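Local coordinates for protein N-acetyltransferase (Staphylococcus aureus subsp. aureus, PDB 4M85) that probably transfers an acetyl group from acetyl-CoA to an amine, as expected of a GNAT-fold N-acetyltransferase, at residues Asp42-Ser47 with Lys86-Leu91. Residues are numbered along the deposited sequence; the frame is centred on the assembly and turned at random.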
ATOM      1  N   ASP A  42       2.900 -15.761  -2.065  1.00 22.46           N
ATOM      2  CA  ASP A  42       4.071 -16.158  -1.301  1.00 21.68           C
ATOM      3  C   ASP A  42       5.142 -15.054  -1.301  1.00 18.66           C
ATOM      4  O   ASP A  42       5.728 -14.740  -0.270  1.00 17.80           O
ATOM      5  CB  ASP A  42       4.662 -17.447  -1.864  1.00 22.08           C
ATOM      6  CG  ASP A  42       5.915 -17.849  -1.153  1.00 22.80           C
ATOM      7  OD1 ASP A  42       5.840 -18.243   0.027  1.00 26.87           O
ATOM      8  OD2 ASP A  42       6.987 -17.757  -1.767  1.00 22.34           O
ATOM      9  N   ALA A  43       5.399 -14.478  -2.462  1.00 17.87           N
ATOM     10  CA  ALA A  43       6.404 -13.422  -2.553  1.00 16.72           C
ATOM     11  C   ALA A  43       6.045 -12.172  -1.731  1.00 16.54           C
ATOM     12  O   ALA A  43       6.918 -11.613  -1.047  1.00 15.49           O
ATOM     13  CB  ALA A  43       6.661 -13.058  -3.989  1.00 16.71           C
ATOM     14  N   ILE A  44       4.791 -11.714  -1.834  1.00 15.61           N
ATOM     15  CA  ILE A  44       4.357 -10.516  -1.107  1.00 15.96           C
ATOM     16  C   ILE A  44       4.396 -10.793   0.384  1.00 15.99           C
ATOM     17  O   ILE A  44       4.824  -9.950   1.149  1.00 15.74           O
ATOM     18  CB  ILE A  44       2.933 -10.040  -1.539  1.00 16.64           C
ATOM     19  CG1 ILE A  44       2.904  -9.637  -3.005  1.00 17.59           C
ATOM     20  CG2 ILE A  44       2.456  -8.850  -0.741  1.00 16.20           C
ATOM     21  CD1 ILE A  44       1.533  -9.793  -3.658  1.00 17.79           C
ATOM     22  N   GLU A  45       3.961 -11.981   0.793  1.00 17.56           N
ATOM     23  CA  GLU A  45       4.006 -12.390   2.173  1.00 18.62           C
ATOM     24  C   GLU A  45       5.433 -12.271   2.716  1.00 17.84           C
ATOM     25  O   GLU A  45       5.654 -11.766   3.811  1.00 15.89           O
ATOM     26  CB  GLU A  45       3.556 -13.845   2.326  1.00 20.97           C
ATOM     27  CG  GLU A  45       2.074 -14.113   2.071  1.00 24.03           C
ATOM     28  CD  GLU A  45       1.785 -15.584   1.826  1.00 26.42           C
ATOM     29  OE1 GLU A  45       2.682 -16.403   2.077  1.00 28.22           O
ATOM     30  OE2 GLU A  45       0.664 -15.939   1.359  1.00 29.24           O
ATOM     31  N   LYS A  46       6.398 -12.752   1.944  1.00 16.44           N
ATOM     32  CA  LYS A  46       7.789 -12.678   2.383  1.00 17.11           C
ATOM     33  C   LYS A  46       8.259 -11.233   2.425  1.00 17.05           C
ATOM     34  O   LYS A  46       9.059 -10.877   3.295  1.00 17.87           O
ATOM     35  CB  LYS A  46       8.694 -13.509   1.455  1.00 16.80           C
ATOM     36  CG  LYS A  46       8.579 -15.001   1.673  1.00 17.17           C
ATOM     37  CD  LYS A  46       9.230 -15.784   0.532  1.00 17.15           C
ATOM     38  CE  LYS A  46       9.398 -17.251   0.892  1.00 17.51           C
ATOM     39  NZ  LYS A  46       9.456 -18.095  -0.327  1.00 17.86           N
ATOM     40  N   SER A  47       7.765 -10.416   1.477  1.00 16.53           N
ATOM     41  CA  SER A  47       8.095  -8.990   1.398  1.00 16.72           C
ATOM     42  C   SER A  47       7.726  -8.233   2.682  1.00 16.48           C
ATOM     43  O   SER A  47       8.290  -7.169   2.945  1.00 15.12           O
ATOM     44  CB  SER A  47       7.445  -8.314   0.191  1.00 16.16           C
ATOM     45  OG  SER A  47       6.070  -7.974   0.373  1.00 15.63           O
ATOM     46  N   LYS A  86      14.122  -1.875  -3.784  1.00 23.81           N
ATOM     47  CA  LYS A  86      15.268  -2.743  -4.089  1.00 22.88           C
ATOM     48  C   LYS A  86      15.334  -3.937  -3.145  1.00 21.73           C
ATOM     49  O   LYS A  86      15.812  -5.010  -3.521  1.00 21.42           O
ATOM     50  CB  LYS A  86      16.562  -1.930  -4.041  1.00 26.20           C
ATOM     51  CG  LYS A  86      17.776  -2.635  -4.599  1.00 29.66           C
ATOM     52  CD  LYS A  86      18.913  -1.637  -4.760  1.00 33.45           C
ATOM     53  CE  LYS A  86      20.240  -2.295  -5.132  1.00 35.21           C
ATOM     54  NZ  LYS A  86      20.094  -3.205  -6.301  1.00 36.77           N
ATOM     55  N   ALA A  87      14.809  -3.789  -1.934  1.00 20.34           N
ATOM     56  CA  ALA A  87      14.853  -4.874  -0.955  1.00 19.47           C
ATOM     57  C   ALA A  87      14.092  -6.136  -1.393  1.00 18.49           C
ATOM     58  O   ALA A  87      14.337  -7.214  -0.853  1.00 16.67           O
ATOM     59  CB  ALA A  87      14.359  -4.399   0.414  1.00 19.93           C
ATOM     60  N   TRP A  88      13.207  -6.003  -2.385  1.00 17.90           N
ATOM     61  CA  TRP A  88      12.582  -7.141  -3.019  1.00 17.92           C
ATOM     62  C   TRP A  88      13.604  -8.231  -3.402  1.00 18.68           C
ATOM     63  O   TRP A  88      13.314  -9.431  -3.315  1.00 16.63           O
ATOM     64  CB  TRP A  88      11.815  -6.688  -4.244  1.00 17.93           C
ATOM     65  CG  TRP A  88      10.982  -7.745  -4.883  1.00 18.41           C
ATOM     66  CD1 TRP A  88      11.310  -8.512  -5.966  1.00 18.30           C
ATOM     67  CD2 TRP A  88       9.650  -8.115  -4.521  1.00 19.08           C
ATOM     68  NE1 TRP A  88      10.265  -9.350  -6.289  1.00 18.90           N
ATOM     69  CE2 TRP A  88       9.236  -9.129  -5.417  1.00 19.22           C
ATOM     70  CE3 TRP A  88       8.764  -7.692  -3.533  1.00 18.78           C
ATOM     71  CZ2 TRP A  88       7.977  -9.722  -5.337  1.00 18.71           C
ATOM     72  CZ3 TRP A  88       7.530  -8.281  -3.454  1.00 18.44           C
ATOM     73  CH2 TRP A  88       7.148  -9.298  -4.350  1.00 18.35           C
ATOM     74  N   GLU A  89      14.799  -7.794  -3.796  1.00 19.01           N
ATOM     75  CA  GLU A  89      15.866  -8.693  -4.199  1.00 20.44           C
ATOM     76  C   GLU A  89      16.446  -9.584  -3.085  1.00 20.96           C
ATOM     77  O   GLU A  89      17.115 -10.587  -3.366  1.00 18.82           O
ATOM     78  CB  GLU A  89      16.959  -7.876  -4.862  1.00 22.24           C
ATOM     79  CG  GLU A  89      16.472  -7.147  -6.103  1.00 24.38           C
ATOM     80  CD  GLU A  89      17.605  -6.542  -6.911  1.00 29.43           C
ATOM     81  OE1 GLU A  89      18.554  -5.983  -6.279  1.00 29.58           O
ATOM     82  OE2 GLU A  89      17.537  -6.648  -8.169  1.00 30.64           O
ATOM     83  N   LEU A  90      16.171  -9.246  -1.826  1.00 21.70           N
ATOM     84  CA  LEU A  90      16.627 -10.043  -0.686  1.00 21.00           C
ATOM     85  C   LEU A  90      15.649 -11.140  -0.279  1.00 21.82           C
ATOM     86  O   LEU A  90      15.887 -11.838   0.708  1.00 22.36           O
ATOM     87  CB  LEU A  90      16.903  -9.128   0.518  1.00 22.37           C
ATOM     88  CG  LEU A  90      17.830  -7.928   0.188  1.00 24.02           C
ATOM     89  CD1 LEU A  90      18.022  -6.994   1.369  1.00 24.21           C
ATOM     90  CD2 LEU A  90      19.166  -8.452  -0.303  1.00 26.16           C
ATOM     91  N   LEU A  91      14.544 -11.299  -1.012  1.00 21.54           N
ATOM     92  CA  LEU A  91      13.534 -12.314  -0.665  1.00 20.75           C
ATOM     93  C   LEU A  91      13.917 -13.669  -1.250  1.00 21.04           C
ATOM     94  O   LEU A  91      14.648 -13.735  -2.241  1.00 21.09           O
ATOM     95  CB  LEU A  91      12.139 -11.889  -1.181  1.00 19.54           C
ATOM     96  CG  LEU A  91      11.650 -10.524  -0.708  1.00 18.91           C
ATOM     97  CD1 LEU A  91      10.283 -10.148  -1.282  1.00 18.20           C
ATOM     98  CD2 LEU A  91      11.646 -10.489   0.824  1.00 19.11           C
TER
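With CG anti to its backbone N (chi1 -172°), Trp88 in the 3-10 turn 88-90 places the benzo end of its indole against helix 37-49, while Leu91, its CG anti to the carbonyl carbon (chi1 -56°), brings both methyls to the same helix. A loop of the GNAT acetyltransferase region is thereby packed on a helix of that region. The indole tip meets one helical turn obliquely: CH2 lies 3.8 Å from Ala43 CB, and CZ3 lies 3.6 Å from Ser47 CB. The small side chains of Ala43 and Ser47, four residues apart, let so large a ring come close to the helix backbone. Branched Leu91 can serve two surfaces: CD1 sits 3.6 Å above one indole face, toward its rim, and also touches Ser47 CA, while CD2 packs 3.6 Å from Lys46 O. Tyr53 packs edge-to-face with the Trp88 ring, and Leu93 and Pro103 touch it. The Ser47 hydroxyl, in the crowded position between N and the carbonyl carbon (chi1 80°), turns back to its own helix: OG gives a very short 2.5 Å bond to a lone pair of Ile44 O and shares a hydrogen bond with Thr55 OG1. The Lys46 ammonium forms a salt bridge with Asp42, NZ meeting the syn lone pair of OD2 at 2.9 Å. Between 42-47 and 86-91 the contact is thus van der Waals packing, to which Lys46 NZ, hydrogen-bonded to Asp92 O just beyond, adds a polar link.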